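Local structure of ferulic acid decarboxylase 1 (Candida dubliniensis, 4ZAD) at residues Pro98-Ile103 with Asp421-Lys426; Met162-Thr167 with Thr173-Ala178; Gly190-Ile193 with Val198-Val201; Glu357-Pro362 with Leu368-Lys373. The protein probably catalyses the reversible decarboxylation of aromatic acrylic acids such as ferulic, p-coumaric and cinnamic acid to their vinyl products, using prenylated FMN and manganese. All coordinates share one frame; numbering follows the deposited sequence.

Contact 1 of 4, residues Pro98-Ile103 with Asp421-Lys426; sequences PMKEII and DIFDFK
The first turn of helix 99-108 meets F423, in the turn that leads into helix 425-434. The contact joins the N-terminal part of the UbiD fold to its C-terminal part. K100 CB sits over one face of the F423 ring, 3.9 Å from the ring centroid and 22° off the normal, a CH-pi contact. It is offset toward the rim and lies 3.7 Å from F423 CZ. K100 CG is anti to the backbone N (chi1 177°), which also brings CG against F423 CE1 at 3.8 Å. I103 and F423 point at each other, and I103 CD1 meets the ring edge, 4.0 Å from F423 CE2. M99 CG adds a looser approach at an oblique angle. The F423 backbone is held by an Asx turn: F423 N donates to D421 OD1 at 3.0 Å, from above the carboxylate plane. D421-D424 is also a type I turn, closed by D424 N to D421 O. D424 caps helix 425-434 through a weak bond from K426 N to its OD1. Beyond the ring, K100 NZ forms a salt bridge with D358. F423 stacks on F360, so strand 356-360 touches helix 99-108 and the turn before helix 425-434.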
# COMPACT_ATOMS: atom_id res chain seq x y z
N PRO A 98 -20.47 6.57 4.97
CA PRO A 98 -19.14 6.31 4.51
C PRO A 98 -18.80 7.14 3.29
O PRO A 98 -19.69 7.72 2.66
CB PRO A 98 -19.16 4.82 4.15
CG PRO A 98 -20.56 4.36 4.27
CD PRO A 98 -21.42 5.53 4.54
N MET A 99 -17.52 7.13 2.94
CA MET A 99 -16.97 8.11 2.03
C MET A 99 -17.50 7.98 0.65
O MET A 99 -17.72 8.99 -0.01
CB MET A 99 -15.44 8.05 2.02
CG MET A 99 -14.75 9.09 1.08
SD MET A 99 -15.19 10.78 1.42
CE MET A 99 -13.72 11.68 0.92
N LYS A 100 -17.71 6.75 0.20
CA LYS A 100 -18.28 6.49 -1.14
C LYS A 100 -19.63 7.14 -1.27
O LYS A 100 -19.98 7.65 -2.32
CB LYS A 100 -18.37 4.99 -1.40
CG LYS A 100 -19.02 4.62 -2.73
CD LYS A 100 -20.53 4.31 -2.62
CE LYS A 100 -21.04 3.41 -3.80
NZ LYS A 100 -20.87 4.06 -5.15
N GLU A 101 -20.38 7.16 -0.18
CA GLU A 101 -21.72 7.72 -0.17
C GLU A 101 -21.67 9.24 -0.03
O GLU A 101 -22.43 9.95 -0.70
CB GLU A 101 -22.59 7.04 0.91
CG GLU A 101 -22.72 5.54 0.61
CD GLU A 101 -23.63 4.76 1.56
OE1 GLU A 101 -23.11 3.99 2.41
OE2 GLU A 101 -24.87 4.88 1.41
N ILE A 102 -20.76 9.73 0.83
CA ILE A 102 -20.48 11.18 0.94
C ILE A 102 -20.22 11.73 -0.46
O ILE A 102 -20.78 12.74 -0.83
CB ILE A 102 -19.22 11.51 1.78
CG1 ILE A 102 -19.38 11.07 3.25
CG2 ILE A 102 -18.92 12.99 1.70
CD1 ILE A 102 -18.04 10.92 4.00
N ILE A 103 -19.36 11.04 -1.22
CA ILE A 103 -19.13 11.38 -2.63
C ILE A 103 -20.41 11.30 -3.46
O ILE A 103 -20.65 12.18 -4.29
CB ILE A 103 -18.03 10.49 -3.28
CG1 ILE A 103 -16.67 10.73 -2.60
CG2 ILE A 103 -17.92 10.75 -4.77
CD1 ILE A 103 -15.61 9.81 -3.05
N ASP A 421 -12.91 -3.17 -4.59
CA ASP A 421 -13.44 -2.00 -3.87
C ASP A 421 -12.27 -1.02 -3.80
O ASP A 421 -11.33 -1.21 -3.04
CB ASP A 421 -14.00 -2.42 -2.49
CG ASP A 421 -14.35 -1.23 -1.57
OD1 ASP A 421 -14.31 -0.07 -2.00
OD2 ASP A 421 -14.66 -1.49 -0.36
N ILE A 422 -12.31 -0.02 -4.67
CA ILE A 422 -11.19 0.91 -4.78
C ILE A 422 -10.95 1.72 -3.51
O ILE A 422 -9.91 2.35 -3.39
CB ILE A 422 -11.31 1.88 -6.00
CG1 ILE A 422 -12.59 2.73 -5.91
CG2 ILE A 422 -11.19 1.10 -7.29
CD1 ILE A 422 -12.77 3.73 -7.04
N PHE A 423 -11.91 1.71 -2.58
CA PHE A 423 -11.80 2.44 -1.34
C PHE A 423 -11.04 1.67 -0.32
O PHE A 423 -10.72 2.20 0.73
CB PHE A 423 -13.19 2.82 -0.78
CG PHE A 423 -13.93 3.81 -1.64
CD1 PHE A 423 -14.70 3.37 -2.74
CD2 PHE A 423 -13.82 5.19 -1.39
CE1 PHE A 423 -15.36 4.28 -3.54
CE2 PHE A 423 -14.52 6.10 -2.17
CZ PHE A 423 -15.27 5.64 -3.26
N ASP A 424 -10.78 0.39 -0.59
CA ASP A 424 -10.02 -0.46 0.34
C ASP A 424 -8.64 -0.71 -0.27
O ASP A 424 -8.50 -1.46 -1.24
CB ASP A 424 -10.80 -1.75 0.54
CG ASP A 424 -10.03 -2.78 1.30
OD1 ASP A 424 -8.94 -2.44 1.83
OD2 ASP A 424 -10.53 -3.93 1.35
N PHE A 425 -7.63 -0.09 0.32
CA PHE A 425 -6.33 -0.01 -0.31
C PHE A 425 -5.64 -1.35 -0.45
O PHE A 425 -4.85 -1.53 -1.37
CB PHE A 425 -5.43 0.97 0.44
CG PHE A 425 -4.12 1.24 -0.26
CD1 PHE A 425 -4.09 2.00 -1.43
CD2 PHE A 425 -2.93 0.70 0.22
CE1 PHE A 425 -2.93 2.21 -2.11
CE2 PHE A 425 -1.75 0.96 -0.43
CZ PHE A 425 -1.76 1.70 -1.61
N LYS A 426 -5.91 -2.30 0.47
CA LYS A 426 -5.46 -3.70 0.34
C LYS A 426 -5.91 -4.29 -0.98
O LYS A 426 -5.18 -5.05 -1.60
CB LYS A 426 -6.05 -4.61 1.46
CG LYS A 426 -5.53 -4.35 2.92
CD LYS A 426 -6.18 -5.33 3.97
CE LYS A 426 -5.69 -6.80 3.83
NZ LYS A 426 -6.38 -7.74 4.79

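Contact 2 of 4, residues Met162-Thr167 with Thr173-Ala178; sequences MWVLQT and TNWSIA. With MN (manganese (II) ion), chain C; K (potassium ion), chain D; 4LU (1-deoxy-5-O-phosphono-1-(3,3,4,5-tetramethyl-9,11-dioxo-2,3,8,9,10,11-hexahydro-7H-quinolino[1,8-fg]pteridin-12-ium-7-y l)-D-ribitol), chain E.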
# COMPACT_ATOMS: atom_id res chain seq x y z
N MET A 162 -11.22 30.58 4.33
CA MET A 162 -11.77 30.67 2.97
C MET A 162 -11.50 32.03 2.36
O MET A 162 -11.80 33.03 2.98
CB MET A 162 -13.27 30.45 3.10
CG MET A 162 -14.09 30.55 1.86
SD MET A 162 -15.83 30.17 2.25
CE MET A 162 -16.48 31.74 2.80
N TRP A 163 -10.96 32.05 1.15
CA TRP A 163 -10.70 33.32 0.47
C TRP A 163 -11.92 33.56 -0.35
O TRP A 163 -12.37 32.65 -1.04
CB TRP A 163 -9.51 33.26 -0.50
CG TRP A 163 -8.18 32.98 0.10
CD1 TRP A 163 -7.52 31.81 0.09
CD2 TRP A 163 -7.33 33.91 0.77
NE1 TRP A 163 -6.31 31.93 0.73
CE2 TRP A 163 -6.18 33.23 1.16
CE3 TRP A 163 -7.46 35.25 1.11
CZ2 TRP A 163 -5.15 33.84 1.84
CZ3 TRP A 163 -6.44 35.85 1.81
CH2 TRP A 163 -5.30 35.15 2.16
N VAL A 164 -12.43 34.78 -0.25
CA VAL A 164 -13.55 35.24 -1.02
C VAL A 164 -13.00 36.28 -1.97
O VAL A 164 -12.53 37.33 -1.51
CB VAL A 164 -14.59 35.90 -0.09
CG1 VAL A 164 -15.82 36.43 -0.90
CG2 VAL A 164 -14.99 34.94 1.04
N LEU A 165 -13.02 35.97 -3.27
CA LEU A 165 -12.62 36.91 -4.32
C LEU A 165 -13.75 36.94 -5.32
O LEU A 165 -14.37 35.92 -5.58
CB LEU A 165 -11.31 36.46 -5.00
CG LEU A 165 -9.93 36.99 -4.52
CD1 LEU A 165 -9.90 37.37 -3.04
CD2 LEU A 165 -8.80 36.00 -4.76
N GLN A 166 -14.02 38.13 -5.87
CA GLN A 166 -15.07 38.37 -6.86
C GLN A 166 -14.48 39.02 -8.12
O GLN A 166 -13.60 39.87 -8.02
CB GLN A 166 -16.10 39.30 -6.25
CG GLN A 166 -17.36 39.55 -7.10
CD GLN A 166 -18.32 40.49 -6.40
OE1 GLN A 166 -18.18 41.73 -6.48
NE2 GLN A 166 -19.29 39.92 -5.71
N THR A 167 -14.95 38.62 -9.29
CA THR A 167 -14.50 39.20 -10.57
C THR A 167 -14.93 40.68 -10.68
O THR A 167 -15.86 41.10 -10.01
CB THR A 167 -15.07 38.39 -11.79
OG1 THR A 167 -16.48 38.29 -11.67
CG2 THR A 167 -14.49 37.00 -11.84
N THR A 173 -18.33 34.80 -7.86
CA THR A 173 -17.75 34.97 -6.53
C THR A 173 -17.19 33.66 -6.11
O THR A 173 -17.96 32.70 -5.89
CB THR A 173 -18.79 35.42 -5.49
OG1 THR A 173 -19.28 36.73 -5.84
CG2 THR A 173 -18.18 35.45 -4.08
N ASN A 174 -15.87 33.58 -6.02
CA ASN A 174 -15.21 32.31 -5.75
C ASN A 174 -14.86 32.16 -4.27
O ASN A 174 -14.37 33.10 -3.65
CB ASN A 174 -13.94 32.16 -6.59
CG ASN A 174 -13.46 30.73 -6.66
OD1 ASN A 174 -13.91 29.94 -7.50
ND2 ASN A 174 -12.54 30.37 -5.76
N TRP A 175 -15.12 30.98 -3.71
CA TRP A 175 -14.72 30.65 -2.34
C TRP A 175 -13.77 29.46 -2.42
O TRP A 175 -14.14 28.41 -3.00
CB TRP A 175 -15.93 30.28 -1.48
CG TRP A 175 -16.92 31.39 -1.16
CD1 TRP A 175 -16.89 32.68 -1.60
CD2 TRP A 175 -18.10 31.28 -0.34
NE1 TRP A 175 -17.97 33.38 -1.10
CE2 TRP A 175 -18.73 32.54 -0.33
CE3 TRP A 175 -18.68 30.24 0.38
CZ2 TRP A 175 -19.91 32.79 0.38
CZ3 TRP A 175 -19.86 30.49 1.07
CH2 TRP A 175 -20.44 31.76 1.08
N SER A 176 -12.56 29.62 -1.90
CA SER A 176 -11.59 28.53 -1.96
C SER A 176 -10.61 28.55 -0.81
O SER A 176 -10.54 29.53 -0.09
CB SER A 176 -10.81 28.62 -3.25
OG SER A 176 -10.06 29.79 -3.25
N ILE A 177 -9.85 27.47 -0.67
CA ILE A 177 -8.78 27.38 0.35
C ILE A 177 -7.48 27.48 -0.38
O ILE A 177 -7.32 26.89 -1.45
CB ILE A 177 -8.75 26.04 1.11
CG1 ILE A 177 -10.05 25.80 1.86
CG2 ILE A 177 -7.54 25.96 2.07
CD1 ILE A 177 -10.08 24.45 2.56
N ALA A 178 -6.56 28.22 0.20
CA ALA A 178 -5.18 28.30 -0.30
C ALA A 178 -4.38 28.73 0.87
O ALA A 178 -4.89 29.44 1.73
CB ALA A 178 -5.04 29.30 -1.47
MN MN C . -13.96 27.82 -7.58
K K D . -13.58 25.80 -4.56
C9 4LU E . -6.90 22.39 0.24
C8 4LU E . -7.16 22.26 1.61
C7 4LU E . -6.24 22.72 2.56
C10 4LU E . -4.90 24.60 -1.95
C6 4LU E . -4.95 23.28 2.07
N3 4LU E . -3.05 26.44 -2.75
C2 4LU E . -4.05 26.11 -3.57
C13 4LU E . -4.50 25.11 3.52
C5 4LU E . -3.95 23.81 3.01
C1 4LU E . -2.63 24.34 0.94
O2 4LU E . -4.11 26.69 -4.66
N1 4LU E . -4.97 25.20 -3.17
C4 4LU E . -2.91 25.86 -1.54
O4 4LU E . -1.92 26.26 -0.88
C4A 4LU E . -3.82 24.93 -1.10
N5 4LU E . -3.56 23.95 0.12
C3 4LU E . -2.76 24.29 2.33
C12 4LU E . -3.66 22.90 4.20
C5A 4LU E . -4.71 23.36 0.61
C7M 4LU E . -6.49 22.62 4.04
C8M 4LU E . -8.48 21.64 1.99
C9A 4LU E . -5.78 23.08 -0.27
N10 4LU E . -5.85 23.69 -1.57
C1' 4LU E . -6.51 23.02 -2.70
C2' 4LU E . -7.71 23.86 -3.11
O2' 4LU E . -8.45 24.22 -1.93
C3' 4LU E . -8.61 23.15 -4.13
O3' 4LU E . -7.87 22.91 -5.35
C4' 4LU E . -9.89 23.95 -4.45
O4' 4LU E . -10.50 23.41 -5.62
C5' 4LU E . -9.58 25.43 -4.73
O5' 4LU E . -10.72 26.19 -5.08
P 4LU E . -11.04 26.64 -6.57
O2P 4LU E . -12.21 27.58 -6.26
O3P 4LU E . -11.37 25.31 -7.28
O1P 4LU E . -9.78 27.29 -7.10
O HOH W 1 -11.31 32.31 -3.76
O HOH W 2 -13.84 25.59 -8.10
O HOH W 3 -15.76 28.00 -9.06
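M162-T167 and T173-A178 form a beta hairpin in the antiparallel sheet of the Rift-related, FMN-binding part of the chain. W163 pairs with S176, and L165 with N174, as hydrogen-bonded pairs. The bond from W163 N to S176 O measures 2.8 Å and is nearly straight at 171°. V164 and W175 form a non-hydrogen-bonded pair between them. Their side chains share a face with Q166 and T173. Here Q166 NE2 donates to T173 OG1 at 3.2 Å, with the hydroxyl in the amide plane. M162 CE lies over one face of the W175 six-membered ring, 3.7 Å from its centroid, and SD makes an oblique Met-aromatic contact. W163 CG is anti to its carbonyl carbon (chi1 -63°). With the indole placed this way, W163 NE1 donates to A178 O at 3.0 Å, from above the A178 carbonyl plane. N174-A178 supply part of the cofactor site. N174 OD1 binds manganese at 2.1 Å, and N174 ND2 donates to the cofactor phosphate O2P at 2.9 Å. W175 O binds potassium at 3.1 Å, and I177 O accepts from the ribityl O2'. Water 1 ties W163 O, N174 ND2 and S176 OG together. E240 completes the protein share of the manganese site. Strand 214-220 pairs with the outer side of strand 162-166, while helices 197-207 and 224-230 pack on the hairpin.

Contact 3 of 4, residues Gly190-Ile193 with Val198-Val201; sequences GLVI and VKQV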
# COMPACT_ATOMS: atom_id res chain seq x y z
N GLY A 190 0.53 34.04 0.26
CA GLY A 190 0.26 32.64 0.08
C GLY A 190 0.34 32.32 -1.38
O GLY A 190 0.51 33.21 -2.20
N LEU A 191 0.21 31.04 -1.70
CA LEU A 191 0.15 30.57 -3.08
C LEU A 191 -1.04 31.10 -3.87
O LEU A 191 -2.18 31.12 -3.38
CB LEU A 191 0.04 29.05 -3.11
CG LEU A 191 1.29 28.19 -2.98
CD1 LEU A 191 0.81 26.75 -3.00
CD2 LEU A 191 2.24 28.46 -4.11
N VAL A 192 -0.75 31.44 -5.12
CA VAL A 192 -1.68 31.96 -6.09
C VAL A 192 -1.13 31.44 -7.41
O VAL A 192 -0.31 32.12 -8.03
CB VAL A 192 -1.67 33.52 -6.04
CG1 VAL A 192 -2.50 34.11 -7.18
CG2 VAL A 192 -2.12 34.05 -4.62
N ILE A 193 -1.49 30.22 -7.82
CA ILE A 193 -0.87 29.61 -9.02
C ILE A 193 -1.89 29.13 -10.02
O ILE A 193 -3.02 28.91 -9.71
CB ILE A 193 0.12 28.47 -8.67
CG1 ILE A 193 -0.60 27.25 -8.08
CG2 ILE A 193 1.19 28.98 -7.63
CD1 ILE A 193 0.27 26.04 -7.81
N VAL A 198 -8.26 31.37 -7.27
CA VAL A 198 -7.73 32.62 -6.67
C VAL A 198 -6.91 33.38 -7.70
O VAL A 198 -6.92 34.61 -7.67
CB VAL A 198 -6.88 32.41 -5.39
CG1 VAL A 198 -7.75 32.00 -4.23
CG2 VAL A 198 -5.84 31.38 -5.61
N LYS A 199 -6.23 32.66 -8.60
CA LYS A 199 -5.49 33.26 -9.72
C LYS A 199 -6.34 33.66 -10.92
O LYS A 199 -6.20 34.74 -11.40
CB LYS A 199 -4.39 32.32 -10.22
CG LYS A 199 -3.64 32.83 -11.42
CD LYS A 199 -2.15 32.67 -11.27
CE LYS A 199 -1.39 33.47 -12.37
NZ LYS A 199 -2.03 33.26 -13.72
N GLN A 200 -7.19 32.77 -11.42
CA GLN A 200 -8.15 33.11 -12.47
C GLN A 200 -8.87 34.43 -12.21
O GLN A 200 -8.90 35.32 -13.08
CB GLN A 200 -9.17 31.98 -12.71
CG GLN A 200 -8.58 30.87 -13.56
CD GLN A 200 -9.55 29.78 -13.96
OE1 GLN A 200 -9.28 28.60 -13.70
NE2 GLN A 200 -10.67 30.15 -14.58
N VAL A 201 -9.41 34.55 -11.00
CA VAL A 201 -10.23 35.70 -10.62
C VAL A 201 -9.37 36.94 -10.50
O VAL A 201 -9.75 38.00 -10.98
CB VAL A 201 -10.99 35.46 -9.32
CG1 VAL A 201 -11.84 36.65 -9.00
CG2 VAL A 201 -11.88 34.24 -9.44
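The I193 carbonyl is the flat group here, and the aliphatic chain of K199 lies over one of its faces. K199 CD is 3.8 Å from I193 C, almost straight above the plane of I193 CA, C and O. K199 CB stands on the same side and approaches I193 O at 3.7 Å. The motif is a loop folded back on the helix that follows it: G190-I193 leaves strand 187-189, and V198-V201 belongs to the start of helix 197-207. No hydrogen bond crosses between the segments; they meet by van der Waals packing, part of it against backbone carbonyls. K199 CG is anti to the backbone N (chi1 176°), the bend at chi2 sets CD over the I193 carbonyl, and the bend at chi4 turns NZ away. Beyond the contact, K199 NZ forms a hydrogen bond with N194 and a salt bridge with D203. V192 crosses K199 at about a right angle. Its CG1 touches K199 CB at 4.0 Å. The site lies beside the cofactor pocket. L191 touches the prenylated FMN, and H197, just before V198, gives its backbone N to that ligand. V198 also packs on S176 of the cofactor-binding strand, and V192 packs on P303 and Y305 of strand 300-312. On its loop side, V198 reaches backbone atoms, with CG2 4.2 Å from V192 CA and 4.3 Å from L191 O.

Contact 4 of 4, residues Glu357-Pro362 with Leu368-Lys373; sequences EDVFTP and LWLAVK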
# COMPACT_ATOMS: atom_id res chain seq x y z
N GLU A 357 -17.71 3.08 -12.62
CA GLU A 357 -18.58 2.93 -11.45
C GLU A 357 -18.29 3.91 -10.34
O GLU A 357 -19.19 4.31 -9.61
CB GLU A 357 -18.49 1.52 -10.90
CG GLU A 357 -19.43 0.55 -11.63
CD GLU A 357 -19.31 -0.89 -11.12
OE1 GLU A 357 -19.18 -1.08 -9.89
OE2 GLU A 357 -19.35 -1.83 -11.96
N ASP A 358 -17.02 4.27 -10.19
CA ASP A 358 -16.53 5.04 -9.04
C ASP A 358 -15.09 5.45 -9.31
O ASP A 358 -14.40 4.80 -10.10
CB ASP A 358 -16.59 4.21 -7.76
CG ASP A 358 -17.87 4.42 -6.95
OD1 ASP A 358 -18.52 5.49 -7.06
OD2 ASP A 358 -18.21 3.51 -6.18
N VAL A 359 -14.66 6.54 -8.70
CA VAL A 359 -13.26 6.93 -8.70
C VAL A 359 -12.90 7.38 -7.30
O VAL A 359 -13.75 7.92 -6.58
CB VAL A 359 -12.94 8.06 -9.73
CG1 VAL A 359 -13.63 7.78 -11.07
CG2 VAL A 359 -13.29 9.43 -9.21
N PHE A 360 -11.66 7.16 -6.90
CA PHE A 360 -11.23 7.57 -5.59
C PHE A 360 -9.75 7.71 -5.59
O PHE A 360 -9.07 7.00 -6.32
CB PHE A 360 -11.61 6.53 -4.57
CG PHE A 360 -11.18 6.86 -3.18
CD1 PHE A 360 -11.66 7.99 -2.57
CD2 PHE A 360 -10.31 6.05 -2.50
CE1 PHE A 360 -11.29 8.30 -1.28
CE2 PHE A 360 -9.89 6.36 -1.24
CZ PHE A 360 -10.39 7.51 -0.62
N THR A 361 -9.28 8.67 -4.79
CA THR A 361 -7.84 8.96 -4.62
C THR A 361 -7.38 8.27 -3.36
O THR A 361 -7.70 8.72 -2.25
CB THR A 361 -7.56 10.44 -4.40
OG1 THR A 361 -8.48 10.93 -3.42
CG2 THR A 361 -7.66 11.23 -5.69
N PRO A 362 -6.67 7.15 -3.50
CA PRO A 362 -6.27 6.47 -2.27
C PRO A 362 -5.37 7.39 -1.47
O PRO A 362 -4.46 7.99 -2.05
CB PRO A 362 -5.52 5.25 -2.77
CG PRO A 362 -5.09 5.61 -4.19
CD PRO A 362 -6.17 6.50 -4.70
N LEU A 368 -1.92 11.53 -5.38
CA LEU A 368 -1.24 11.50 -6.68
C LEU A 368 -1.84 10.44 -7.61
O LEU A 368 -1.62 10.50 -8.83
CB LEU A 368 0.24 11.21 -6.48
CG LEU A 368 1.02 12.39 -5.91
CD1 LEU A 368 2.24 11.98 -5.16
CD2 LEU A 368 1.36 13.39 -7.03
N TRP A 369 -2.63 9.52 -7.07
CA TRP A 369 -3.22 8.43 -7.86
C TRP A 369 -4.69 8.57 -7.85
O TRP A 369 -5.27 8.91 -6.83
CB TRP A 369 -2.99 7.08 -7.20
CG TRP A 369 -1.70 6.51 -7.30
CD1 TRP A 369 -0.56 7.11 -7.72
CD2 TRP A 369 -1.36 5.19 -6.92
NE1 TRP A 369 0.49 6.22 -7.63
CE2 TRP A 369 0.01 5.03 -7.15
CE3 TRP A 369 -2.09 4.13 -6.39
CZ2 TRP A 369 0.66 3.84 -6.88
CZ3 TRP A 369 -1.46 2.97 -6.12
CH2 TRP A 369 -0.09 2.82 -6.37
N LEU A 370 -5.32 8.21 -8.95
CA LEU A 370 -6.80 8.16 -8.98
C LEU A 370 -7.16 6.78 -9.46
O LEU A 370 -6.84 6.41 -10.55
CB LEU A 370 -7.39 9.21 -9.93
CG LEU A 370 -8.93 9.26 -10.00
CD1 LEU A 370 -9.45 9.77 -8.66
CD2 LEU A 370 -9.47 10.12 -11.15
N ALA A 371 -7.80 6.01 -8.61
CA ALA A 371 -8.29 4.71 -9.02
C ALA A 371 -9.58 4.94 -9.76
O ALA A 371 -10.41 5.77 -9.31
CB ALA A 371 -8.54 3.82 -7.79
N VAL A 372 -9.76 4.21 -10.86
CA VAL A 372 -11.00 4.28 -11.66
C VAL A 372 -11.64 2.91 -11.80
O VAL A 372 -11.13 2.07 -12.49
CB VAL A 372 -10.67 4.82 -13.06
CG1 VAL A 372 -11.88 4.71 -13.99
CG2 VAL A 372 -10.20 6.26 -12.93
N LYS A 373 -12.76 2.69 -11.14
CA LYS A 373 -13.37 1.37 -11.11
C LYS A 373 -14.33 1.15 -12.30
O LYS A 373 -15.35 1.81 -12.40
CB LYS A 373 -14.11 1.18 -9.80
CG LYS A 373 -14.75 -0.18 -9.64
CD LYS A 373 -15.37 -0.35 -8.25
CE LYS A 373 -16.00 -1.73 -8.10
NZ LYS A 373 -16.75 -1.87 -6.84
O HOH W 4 -3.95 9.01 -4.39
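E357 N donates to K373 O at 2.7 Å, the shortest polar bond between the two strands of this hairpin. The N-H...O angle is 162°, and the donor lies nearly on the line of the K373 C=O bond. K373 N returns a bond to D358 O at 2.9 Å. Farther along, F360 and A371 form a hydrogen-bonded antiparallel pair with bonds in both directions, and the one from A371 N to F360 O is 2.8 Å. V359 and V372 form a non-hydrogen-bonded pair. Their side chains run side by side on one face, while F360 and A371 point to the other. L370 has CG anti to the backbone N (chi1 -178°), which swings CD1 across to the opposite strand. There L370 CD1 meets V359 CG2 at 3.9 Å and T361 CG2 at 3.8 Å, and it also lies against F360 O. At the other end, the extended K373 chain crosses E357 obliquely. The salt bridge from K373 NZ to E357 OE1 is long, at 4.0 Å, so it is a loose charge pairing. Beyond the last strand pair, the P362 ring packs across W369, with CG 4.0 Å from W369 CB. Water 4 joins the backbones here: it donates to P362 O and accepts from W369 N. The hairpin forms one side of a five-stranded mixed sheet in the C-terminal part of the chain. Strand 412-417 runs parallel to strand 369-374 on its far side. Helix 334-347 packs on V359 and L370, whereas helix 425-434 packs on P362 and A371.

In the fold
From the N terminus, P98-I103 comes first, but contact 1 closes only at D421-K426, tying helix 99-108 to the turn before helix 425-434. Its loop of more than three hundred residues encloses the other three contacts. Contact 2 is a short hairpin, and contact 3 follows it in series with a turn just as local. These two touch, their centres about 9 Å apart, and pack the hairpin on helix 197-207, next to the cofactor. Contact 4 is a second short hairpin, at the edge of the C-terminal sheet. Its centre is about 9 Å from that of contact 1, and the two touch. Contacts 1 and 2 lie on opposite sides of the chain's centre. No pair of loops crosses.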